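Side-chain contacts in tyrosinase (Burkholderia thailandensis, PDB 5ZRD), which probably oxidises phenols and catechols at a dinuclear copper centre, the monophenol monooxygenase reaction of tyrosinases, and does so efficiently at acidic pH: residues A[88-93]-A[318-323]; A[94-99]-A[371-376]; A[326-331]-A[397-402]. All coordinates share one frame; numbering follows the deposited sequence.

Contact 1 of 3, residues A[88-93]-A[318-323]; sequences VLFPTW and FHHCNV. With CU (copper (II) ion), chain K.
In the dicopper site of this tyrosinase, a helical pair of the type-3 copper family brings Phe-90 of helix 90-108 against His-320 and Val-323 of helix 315-334. All three residues are buried, and no hydrogen bond crosses between the segments, so the contact is one of van der Waals packing beside a metal ligand. The far end of the phenyl ring does the touching: CZ of Phe-90 lies 4.1 Å from CE1 of His-320, arriving at the imidazole edge close to its plane. With CG anti to the backbone N (chi1 163°), the ring of Phe-90 reaches out from the start of its helix to meet the histidine. On the neighbouring corner, CE2 of Phe-90 sits 4.2 Å from CG1 of Val-323, one helical turn after His-320, and relative to the phenyl ring both partners stand obliquely.

The imidazole itself is fixed by the metal: NE2 of His-320, the nitrogen next to CE1, binds copper at 1.9 Å. His-277 and His-281 bind the same ion, and Phe-316 stacks on the His-320 ring. His-319 is close by but is not a ligand. Its ND1 is hydrogen-bonded to Glu-119, whose other carboxylate oxygen bonds Asn-322 ND2, so the carboxylate ties two side chains of helix 315-334 together. The second branch of the valine serves this neighbour: CG2 of Val-323 lies 3.5 Å above one face of the His-319 ring, offset toward its rim.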
loop_
_atom_site.group_PDB
_atom_site.type_symbol
_atom_site.label_atom_id
_atom_site.label_comp_id
_atom_site.label_asym_id
_atom_site.label_seq_id
_atom_site.Cartn_x
_atom_site.Cartn_y
_atom_site.Cartn_z
ATOM N N VAL A 88 -27.622 11.376 5.663
ATOM C CA VAL A 88 -28.574 12.494 5.906
ATOM C C VAL A 88 -28.393 13.631 4.887
ATOM O O VAL A 88 -29.227 14.529 4.807
ATOM C CB VAL A 88 -28.448 13.028 7.346
ATOM C CG1 VAL A 88 -28.937 11.993 8.346
ATOM C CG2 VAL A 88 -27.021 13.446 7.676
ATOM N N LEU A 89 -27.339 13.612 4.104
ATOM C CA LEU A 89 -27.166 14.608 3.048
ATOM C C LEU A 89 -27.922 14.198 1.776
ATOM O O LEU A 89 -27.884 14.929 0.807
ATOM C CB LEU A 89 -25.669 14.762 2.763
ATOM C CG LEU A 89 -24.823 15.149 3.978
ATOM C CD1 LEU A 89 -23.393 15.443 3.564
ATOM C CD2 LEU A 89 -25.419 16.345 4.692
ATOM N N PHE A 90 -28.631 13.074 1.758
ATOM C CA PHE A 90 -29.275 12.673 0.493
ATOM C C PHE A 90 -30.204 13.795 -0.037
ATOM O O PHE A 90 -30.130 14.184 -1.198
ATOM C CB PHE A 90 -29.958 11.304 0.624
ATOM C CG PHE A 90 -30.945 11.028 -0.476
ATOM C CD1 PHE A 90 -30.537 10.465 -1.666
ATOM C CD2 PHE A 90 -32.263 11.415 -0.368
ATOM C CE1 PHE A 90 -31.434 10.253 -2.705
ATOM C CE2 PHE A 90 -33.167 11.185 -1.385
ATOM C CZ PHE A 90 -32.751 10.603 -2.559
ATOM N N PRO A 91 -31.129 14.278 0.765
ATOM C CA PRO A 91 -32.116 15.239 0.251
ATOM C C PRO A 91 -31.520 16.593 -0.169
ATOM O O PRO A 91 -31.900 17.147 -1.199
ATOM C CB PRO A 91 -33.045 15.477 1.448
ATOM C CG PRO A 91 -32.976 14.176 2.202
ATOM C CD PRO A 91 -31.519 13.791 2.088
ATOM N N THR A 92 -30.637 17.117 0.672
ATOM C CA THR A 92 -30.085 18.431 0.481
ATOM C C THR A 92 -29.045 18.421 -0.642
ATOM O O THR A 92 -28.880 19.389 -1.341
ATOM C CB THR A 92 -29.438 18.926 1.781
ATOM O OG1 THR A 92 -28.579 17.934 2.352
ATOM C CG2 THR A 92 -30.486 19.300 2.787
ATOM N N TRP A 93 -28.291 17.343 -0.747
ATOM C CA TRP A 93 -27.298 17.265 -1.805
ATOM C C TRP A 93 -28.018 17.273 -3.138
ATOM O O TRP A 93 -27.592 18.011 -4.034
ATOM C CB TRP A 93 -26.374 16.053 -1.693
ATOM C CG TRP A 93 -25.284 16.094 -2.710
ATOM C CD1 TRP A 93 -24.068 16.698 -2.570
ATOM C CD2 TRP A 93 -25.337 15.585 -4.056
ATOM N NE1 TRP A 93 -23.345 16.558 -3.721
ATOM C CE2 TRP A 93 -24.106 15.908 -4.661
ATOM C CE3 TRP A 93 -26.301 14.907 -4.807
ATOM C CZ2 TRP A 93 -23.808 15.575 -5.976
ATOM C CZ3 TRP A 93 -26.008 14.575 -6.110
ATOM C CH2 TRP A 93 -24.773 14.899 -6.679
ATOM N N PHE A 318 -35.613 15.206 -13.906
ATOM C CA PHE A 318 -37.073 15.355 -13.794
ATOM C C PHE A 318 -37.588 14.590 -12.560
ATOM O O PHE A 318 -38.499 15.026 -11.841
ATOM C CB PHE A 318 -37.729 14.861 -15.089
ATOM C CG PHE A 318 -37.466 15.802 -16.236
ATOM C CD1 PHE A 318 -36.294 15.715 -16.963
ATOM C CD2 PHE A 318 -38.331 16.839 -16.508
ATOM C CE1 PHE A 318 -36.019 16.627 -17.961
ATOM C CE2 PHE A 318 -38.065 17.727 -17.536
ATOM C CZ PHE A 318 -36.912 17.622 -18.258
ATOM N N HIS A 319 -37.002 13.419 -12.350
ATOM C CA HIS A 319 -37.305 12.562 -11.236
ATOM C C HIS A 319 -36.874 13.216 -9.917
ATOM O O HIS A 319 -37.645 13.269 -8.963
ATOM C CB HIS A 319 -36.586 11.227 -11.408
ATOM C CG HIS A 319 -36.454 10.449 -10.149
ATOM N ND1 HIS A 319 -37.539 9.978 -9.455
ATOM C CD2 HIS A 319 -35.365 10.062 -9.462
ATOM C CE1 HIS A 319 -37.120 9.293 -8.411
ATOM N NE2 HIS A 319 -35.784 9.369 -8.375
ATOM N N HIS A 320 -35.628 13.643 -9.879
ATOM C CA HIS A 320 -35.075 14.240 -8.709
ATOM C C HIS A 320 -35.698 15.598 -8.410
ATOM O O HIS A 320 -35.657 16.010 -7.261
ATOM C CB HIS A 320 -33.557 14.339 -8.773
ATOM C CG HIS A 320 -32.922 13.191 -8.063
ATOM N ND1 HIS A 320 -32.821 13.155 -6.703
ATOM C CD2 HIS A 320 -32.433 12.022 -8.518
ATOM C CE1 HIS A 320 -32.277 12.021 -6.342
ATOM N NE2 HIS A 320 -32.003 11.327 -7.436
ATOM N N CYS A 321 -36.333 16.236 -9.376
ATOM C CA CYS A 321 -37.056 17.470 -9.075
ATOM C C CYS A 321 -38.357 17.087 -8.347
ATOM O O CYS A 321 -38.815 17.764 -7.397
ATOM C CB CYS A 321 -37.245 18.292 -10.348
ATOM S SG CYS A 321 -38.103 19.876 -10.134
ATOM N N ASN A 322 -38.904 15.930 -8.719
ATOM C CA ASN A 322 -40.060 15.436 -7.977
ATOM C C ASN A 322 -39.665 14.995 -6.557
ATOM O O ASN A 322 -40.415 15.182 -5.647
ATOM C CB ASN A 322 -40.768 14.297 -8.702
ATOM C CG ASN A 322 -42.118 14.042 -8.081
ATOM O OD1 ASN A 322 -42.966 14.951 -8.049
ATOM N ND2 ASN A 322 -42.298 12.829 -7.571
ATOM N N VAL A 323 -38.508 14.399 -6.374
ATOM C CA VAL A 323 -38.081 13.977 -5.072
ATOM C C VAL A 323 -37.877 15.225 -4.197
ATOM O O VAL A 323 -38.109 15.218 -2.979
ATOM C CB VAL A 323 -36.800 13.133 -5.188
ATOM C CG1 VAL A 323 -36.179 12.824 -3.841
ATOM C CG2 VAL A 323 -37.092 11.850 -5.936
HETATM CU CU CU K . -31.798 9.475 -7.585
#

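Contact 2 of 3, residues A[94-99]-A[371-376]; sequences HRMYVY and TPLNPF. With CU (copper (II) ion), chain J.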
loop_
_atom_site.group_PDB
_atom_site.type_symbol
_atom_site.label_atom_id
_atom_site.label_comp_id
_atom_site.label_asym_id
_atom_site.label_seq_id
_atom_site.Cartn_x
_atom_site.Cartn_y
_atom_site.Cartn_z
ATOM N N HIS A 94 -29.058 16.438 -3.258
ATOM C CA HIS A 94 -29.763 16.357 -4.537
ATOM C C HIS A 94 -30.522 17.655 -4.782
ATOM O O HIS A 94 -30.687 18.012 -5.918
ATOM C CB HIS A 94 -30.685 15.148 -4.640
ATOM C CG HIS A 94 -29.908 13.898 -4.744
ATOM N ND1 HIS A 94 -29.334 13.348 -3.663
ATOM C CD2 HIS A 94 -29.556 13.141 -5.809
ATOM C CE1 HIS A 94 -28.641 12.285 -4.036
ATOM N NE2 HIS A 94 -28.786 12.117 -5.350
ATOM N N ARG A 95 -30.942 18.357 -3.730
ATOM C CA ARG A 95 -31.592 19.656 -3.909
ATOM C C ARG A 95 -30.641 20.588 -4.658
ATOM O O ARG A 95 -31.061 21.255 -5.602
ATOM C CB ARG A 95 -32.004 20.271 -2.563
ATOM C CG ARG A 95 -32.553 21.697 -2.624
ATOM C CD ARG A 95 -33.307 22.045 -1.351
ATOM N NE ARG A 95 -34.634 21.449 -1.342
ATOM C CZ ARG A 95 -35.499 21.480 -0.337
ATOM N NH1 ARG A 95 -35.207 22.146 0.767
ATOM N NH2 ARG A 95 -36.677 20.887 -0.480
ATOM N N MET A 96 -29.393 20.631 -4.224
ATOM C CA MET A 96 -28.454 21.512 -4.817
ATOM C C MET A 96 -28.089 21.011 -6.222
ATOM O O MET A 96 -27.876 21.829 -7.158
ATOM C CB MET A 96 -27.206 21.647 -3.953
ATOM C CG MET A 96 -27.464 22.442 -2.692
ATOM S SD MET A 96 -28.295 24.019 -3.012
ATOM C CE MET A 96 -27.157 24.682 -4.233
ATOM N N TYR A 97 -28.057 19.689 -6.390
ATOM C CA TYR A 97 -27.686 19.113 -7.689
ATOM C C TYR A 97 -28.676 19.590 -8.734
ATOM O O TYR A 97 -28.276 20.033 -9.821
ATOM C CB TYR A 97 -27.633 17.587 -7.641
ATOM C CG TYR A 97 -27.051 16.866 -8.835
ATOM C CD1 TYR A 97 -26.186 17.472 -9.736
ATOM C CD2 TYR A 97 -27.329 15.529 -9.029
ATOM C CE1 TYR A 97 -25.621 16.780 -10.799
ATOM C CE2 TYR A 97 -26.745 14.811 -10.053
ATOM C CZ TYR A 97 -25.898 15.439 -10.946
ATOM O OH TYR A 97 -25.364 14.724 -11.965
ATOM N N VAL A 98 -29.941 19.524 -8.383
ATOM C CA VAL A 98 -30.981 19.876 -9.335
ATOM C C VAL A 98 -30.903 21.371 -9.616
ATOM O O VAL A 98 -31.108 21.823 -10.742
ATOM C CB VAL A 98 -32.379 19.533 -8.818
ATOM C CG1 VAL A 98 -33.440 20.001 -9.804
ATOM C CG2 VAL A 98 -32.524 18.049 -8.555
ATOM N N TYR A 99 -30.682 22.120 -8.548
ATOM C CA TYR A 99 -30.638 23.564 -8.636
ATOM C C TYR A 99 -29.469 23.971 -9.528
ATOM O O TYR A 99 -29.648 24.807 -10.346
ATOM C CB TYR A 99 -30.454 24.176 -7.247
ATOM C CG TYR A 99 -30.341 25.677 -7.198
ATOM C CD1 TYR A 99 -31.464 26.469 -7.325
ATOM C CD2 TYR A 99 -29.132 26.304 -6.953
ATOM C CE1 TYR A 99 -31.384 27.846 -7.241
ATOM C CE2 TYR A 99 -29.036 27.686 -6.857
ATOM C CZ TYR A 99 -30.172 28.455 -6.993
ATOM O OH TYR A 99 -30.131 29.810 -6.904
ATOM N N THR A 371 -21.778 20.314 6.584
ATOM C CA THR A 371 -20.900 19.594 5.653
ATOM C C THR A 371 -21.061 20.183 4.249
ATOM O O THR A 371 -22.184 20.341 3.777
ATOM C CB THR A 371 -21.168 18.083 5.677
ATOM O OG1 THR A 371 -21.041 17.609 7.015
ATOM C CG2 THR A 371 -20.204 17.303 4.817
ATOM N N PRO A 372 -19.929 20.522 3.595
ATOM C CA PRO A 372 -19.843 20.918 2.192
ATOM C C PRO A 372 -20.606 19.928 1.297
ATOM O O PRO A 372 -20.390 18.702 1.403
ATOM C CB PRO A 372 -18.359 20.837 1.810
ATOM C CG PRO A 372 -17.645 20.879 3.107
ATOM C CD PRO A 372 -18.581 20.180 4.064
ATOM N N LEU A 373 -21.497 20.447 0.472
ATOM C CA LEU A 373 -22.176 19.633 -0.541
ATOM C C LEU A 373 -21.384 19.747 -1.845
ATOM O O LEU A 373 -21.837 20.379 -2.780
ATOM C CB LEU A 373 -23.622 20.117 -0.711
ATOM C CG LEU A 373 -24.472 20.003 0.558
ATOM C CD1 LEU A 373 -25.811 20.689 0.407
ATOM C CD2 LEU A 373 -24.653 18.554 0.933
ATOM N N ASN A 374 -20.206 19.119 -1.860
ATOM C CA ASN A 374 -19.265 19.158 -3.000
ATOM C C ASN A 374 -19.924 18.590 -4.261
ATOM O O ASN A 374 -20.680 17.642 -4.186
ATOM C CB ASN A 374 -18.004 18.372 -2.690
ATOM C CG ASN A 374 -17.297 18.905 -1.465
ATOM O OD1 ASN A 374 -16.793 18.129 -0.667
ATOM N ND2 ASN A 374 -17.263 20.219 -1.305
ATOM N N PRO A 375 -19.652 19.158 -5.421
ATOM C CA PRO A 375 -18.702 20.253 -5.651
ATOM C C PRO A 375 -19.350 21.642 -5.813
ATOM O O PRO A 375 -18.750 22.554 -6.405
ATOM C CB PRO A 375 -18.117 19.817 -7.002
ATOM C CG PRO A 375 -19.343 19.297 -7.758
ATOM C CD PRO A 375 -20.229 18.681 -6.684
ATOM N N PHE A 376 -20.561 21.789 -5.294
ATOM C CA PHE A 376 -21.372 22.975 -5.522
ATOM C C PHE A 376 -20.856 24.171 -4.705
ATOM O O PHE A 376 -20.636 24.058 -3.504
ATOM C CB PHE A 376 -22.826 22.674 -5.164
ATOM C CG PHE A 376 -23.325 21.424 -5.828
ATOM C CD1 PHE A 376 -23.120 21.221 -7.183
ATOM C CD2 PHE A 376 -23.944 20.426 -5.094
ATOM C CE1 PHE A 376 -23.554 20.058 -7.801
ATOM C CE2 PHE A 376 -24.382 19.269 -5.715
ATOM C CZ PHE A 376 -24.185 19.085 -7.065
HETATM CU CU CU J . -27.972 10.359 -6.313
#
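Helix 90-108, which supplies a histidine to one copper of the active site, is packed on one flank by Leu-373 and Phe-376, which meet Met-96 and Tyr-97. The phenyl ring of Phe-376 does most of this. Its CD2 comes 3.7 Å from CB of Met-96, while its CZ approaches the next residue at two points, 3.6 Å from CA of Tyr-97 and 3.7 Å from CD1 of Tyr-97. The two rings cross obliquely, without stacking. Met-96 C and Pro-375 CD lie over opposite faces of the Phe-376 ring, both offset toward the rim, the first 4.1 Å and the second 3.7 Å above its plane; a cis peptide bond precedes Pro-375, where the chain turns a corner. CG of Met-96, placed opposite its own carbonyl carbon by a chi1 of -72°, lies 3.9 Å from CD1 of Leu-373, the side chains crossing at about a right angle.

Tyr-97 continues past Phe-376 to hydrogen-bond the carbonyl O of Leu-53 through its OH, close to His-57. On another side of the helix, NE2 of His-94 binds copper at 2.2 Å, together with His-57 and His-85: the three-histidine half-site characteristic of the type-3 dicopper centre.

Contact 3 of 3, residues A[326-331]-A[397-402]; sequences MFWVWQ and GFTYGP
Helical residues 326-331, inside helix 315-334, face the short strand 398-400, with the backbones closest at Trp-328 and Tyr-400, whose CA atoms are 8.1 Å apart. Strand 398-400 runs parallel to strand 9-11 near the N-terminus. It follows directly on helix 392-396, and Gly-397 leaves that helix with a positive phi of 83°, a value that favours glycine.

Between the two backbones the indole of Trp-328 and the phenol of Tyr-400 cross at a slant. A chi1 of 178° swings the indole of Trp-328 to the side opposite its own amide nitrogen and extends it from the helix, and a single phenol carbon makes the approach: CD2 of Tyr-400 is 4.0 Å from CB of Trp-328 and also 4.0 Å from CD1 of Trp-328. Thr-399 borders the pyrrole end of the indole, where OG1 of Thr-399 lies 4.2 Å from NE1 of Trp-328, too far for a hydrogen bond. That hydroxyl is bonded instead to Glu-393 OE2.

The OH of Tyr-400 leads away from the indole and is hydrogen-bonded to both Asp-324 OD2 and Arg-11 NH1. Two bonds, to an acidic and a basic side chain that are presumably of opposite charge, hold the phenol end in place. The chemistry is therefore divided: between the two segments the contact rests mainly on van der Waals contact, with no hydrogen bond, while the hydroxyls of Thr-399 and Tyr-400 are satisfied by ionisable side chains around it.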
loop_
_atom_site.group_PDB
_atom_site.type_symbol
_atom_site.label_atom_id
_atom_site.label_comp_id
_atom_site.label_asym_id
_atom_site.label_seq_id
_atom_site.Cartn_x
_atom_site.Cartn_y
_atom_site.Cartn_z
ATOM N N MET A 326 -41.163 16.511 -3.027
ATOM C CA MET A 326 -41.645 15.689 -1.885
ATOM C C MET A 326 -40.907 16.123 -0.609
ATOM O O MET A 326 -41.505 16.261 0.442
ATOM C CB MET A 326 -41.429 14.198 -2.152
ATOM C CG MET A 326 -42.304 13.638 -3.265
ATOM S SD MET A 326 -44.024 13.399 -2.726
ATOM C CE MET A 326 -44.769 14.928 -3.245
ATOM N N PHE A 327 -39.619 16.348 -0.713
ATOM C CA PHE A 327 -38.850 16.890 0.407
ATOM C C PHE A 327 -39.476 18.214 0.872
ATOM O O PHE A 327 -39.615 18.450 2.063
ATOM C CB PHE A 327 -37.394 17.037 -0.024
ATOM C CG PHE A 327 -36.454 17.659 0.966
ATOM C CD1 PHE A 327 -36.750 17.730 2.320
ATOM C CD2 PHE A 327 -35.258 18.189 0.534
ATOM C CE1 PHE A 327 -35.855 18.295 3.222
ATOM C CE2 PHE A 327 -34.347 18.738 1.439
ATOM C CZ PHE A 327 -34.643 18.764 2.784
ATOM N N TRP A 328 -39.893 19.058 -0.063
ATOM C CA TRP A 328 -40.448 20.384 0.270
ATOM C C TRP A 328 -41.855 20.242 0.885
ATOM O O TRP A 328 -42.190 20.947 1.840
ATOM C CB TRP A 328 -40.452 21.291 -0.979
ATOM C CG TRP A 328 -41.048 22.643 -0.742
ATOM C CD1 TRP A 328 -42.202 23.130 -1.279
ATOM C CD2 TRP A 328 -40.546 23.673 0.131
ATOM N NE1 TRP A 328 -42.453 24.385 -0.795
ATOM C CE2 TRP A 328 -41.452 24.752 0.057
ATOM C CE3 TRP A 328 -39.444 23.784 0.977
ATOM C CZ2 TRP A 328 -41.267 25.935 0.763
ATOM C CZ3 TRP A 328 -39.259 24.958 1.676
ATOM C CH2 TRP A 328 -40.155 26.021 1.561
ATOM N N VAL A 329 -42.650 19.314 0.356
ATOM C CA VAL A 329 -43.943 19.011 0.940
ATOM C C VAL A 329 -43.792 18.499 2.375
ATOM O O VAL A 329 -44.571 18.873 3.202
ATOM C CB VAL A 329 -44.730 17.984 0.113
ATOM C CG1 VAL A 329 -45.930 17.466 0.888
ATOM C CG2 VAL A 329 -45.176 18.568 -1.214
ATOM N N TRP A 330 -42.800 17.656 2.655
ATOM C CA TRP A 330 -42.604 17.126 3.963
ATOM C C TRP A 330 -42.206 18.278 4.885
ATOM O O TRP A 330 -42.615 18.297 6.040
ATOM C CB TRP A 330 -41.544 16.010 3.973
ATOM C CG TRP A 330 -41.170 15.529 5.345
ATOM C CD1 TRP A 330 -41.767 14.535 6.059
ATOM C CD2 TRP A 330 -40.134 16.057 6.192
ATOM N NE1 TRP A 330 -41.161 14.393 7.276
ATOM C CE2 TRP A 330 -40.151 15.310 7.382
ATOM C CE3 TRP A 330 -39.214 17.103 6.070
ATOM C CZ2 TRP A 330 -39.297 15.589 8.439
ATOM C CZ3 TRP A 330 -38.335 17.354 7.101
ATOM C CH2 TRP A 330 -38.399 16.623 8.283
ATOM N N GLN A 331 -41.370 19.177 4.377
ATOM C CA GLN A 331 -40.914 20.350 5.178
ATOM C C GLN A 331 -42.141 21.168 5.559
ATOM O O GLN A 331 -42.278 21.504 6.704
ATOM C CB GLN A 331 -39.935 21.232 4.425
ATOM C CG GLN A 331 -38.536 20.649 4.378
ATOM C CD GLN A 331 -37.561 21.468 3.560
ATOM O OE1 GLN A 331 -37.472 21.311 2.343
ATOM N NE2 GLN A 331 -36.780 22.309 4.234
ATOM N N GLY A 397 -34.858 31.041 -4.198
ATOM C CA GLY A 397 -35.623 31.872 -5.117
ATOM C C GLY A 397 -36.643 31.077 -5.926
ATOM O O GLY A 397 -37.053 31.552 -6.984
ATOM N N PHE A 398 -37.086 29.892 -5.463
ATOM C CA PHE A 398 -38.102 29.126 -6.230
ATOM C C PHE A 398 -39.027 28.340 -5.286
ATOM O O PHE A 398 -38.757 28.158 -4.106
ATOM C CB PHE A 398 -37.406 28.213 -7.242
ATOM C CG PHE A 398 -36.831 26.941 -6.673
ATOM C CD1 PHE A 398 -37.627 25.806 -6.523
ATOM C CD2 PHE A 398 -35.511 26.870 -6.288
ATOM C CE1 PHE A 398 -37.108 24.633 -5.990
ATOM C CE2 PHE A 398 -34.988 25.683 -5.786
ATOM C CZ PHE A 398 -35.794 24.584 -5.596
ATOM N N THR A 399 -40.119 27.890 -5.859
ATOM C CA THR A 399 -41.115 27.132 -5.175
ATOM C C THR A 399 -41.663 26.070 -6.137
ATOM O O THR A 399 -41.327 26.051 -7.335
ATOM C CB THR A 399 -42.251 28.037 -4.708
ATOM O OG1 THR A 399 -42.991 27.354 -3.687
ATOM C CG2 THR A 399 -43.161 28.444 -5.852
ATOM N N TYR A 400 -42.506 25.200 -5.605
ATOM C CA TYR A 400 -43.096 24.110 -6.362
ATOM C C TYR A 400 -44.531 24.525 -6.617
ATOM O O TYR A 400 -45.208 24.951 -5.720
ATOM C CB TYR A 400 -42.952 22.741 -5.665
ATOM C CG TYR A 400 -41.563 22.171 -5.840
ATOM C CD1 TYR A 400 -41.170 21.634 -7.053
ATOM C CD2 TYR A 400 -40.594 22.289 -4.857
ATOM C CE1 TYR A 400 -39.879 21.168 -7.269
ATOM C CE2 TYR A 400 -39.293 21.860 -5.059
ATOM C CZ TYR A 400 -38.937 21.278 -6.266
ATOM O OH TYR A 400 -37.663 20.868 -6.513
ATOM N N GLY A 401 -44.932 24.446 -7.867
ATOM C CA GLY A 401 -46.311 24.591 -8.174
ATOM C C GLY A 401 -47.096 23.465 -7.545
ATOM O O GLY A 401 -46.554 22.673 -6.826
ATOM N N PRO A 402 -48.378 23.418 -7.829
ATOM C CA PRO A 402 -49.240 22.389 -7.312
ATOM C C PRO A 402 -48.989 21.027 -7.974
ATOM O O PRO A 402 -48.762 20.954 -9.184
ATOM C CB PRO A 402 -50.662 22.881 -7.660
ATOM C CG PRO A 402 -50.442 23.754 -8.890
ATOM C CD PRO A 402 -49.107 24.417 -8.632
#

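Contacts 1 and 2 share helix 90-108, contacts 1 and 3 share helix 315-334, and those two helices each bring a copper ligand to the active site. The centre of contact 1 lies about 10 Å from that of contact 2 and about 11 Å from that of contact 3; the centres of contacts 2 and 3 are about 17 Å apart. Along the chain, contact 1 closes before contact 3 opens, whereas contact 2 crosses both. The later partners, 371-376 and 397-402, follow helix 315-334 in sequence and return to the helical core. Trp-93 NE1 to Asn-374 O ties helix 90-108 to 371-376, while Arg-95 NH1 to Gln-331 OE1 ties the two copper-ligand helices together.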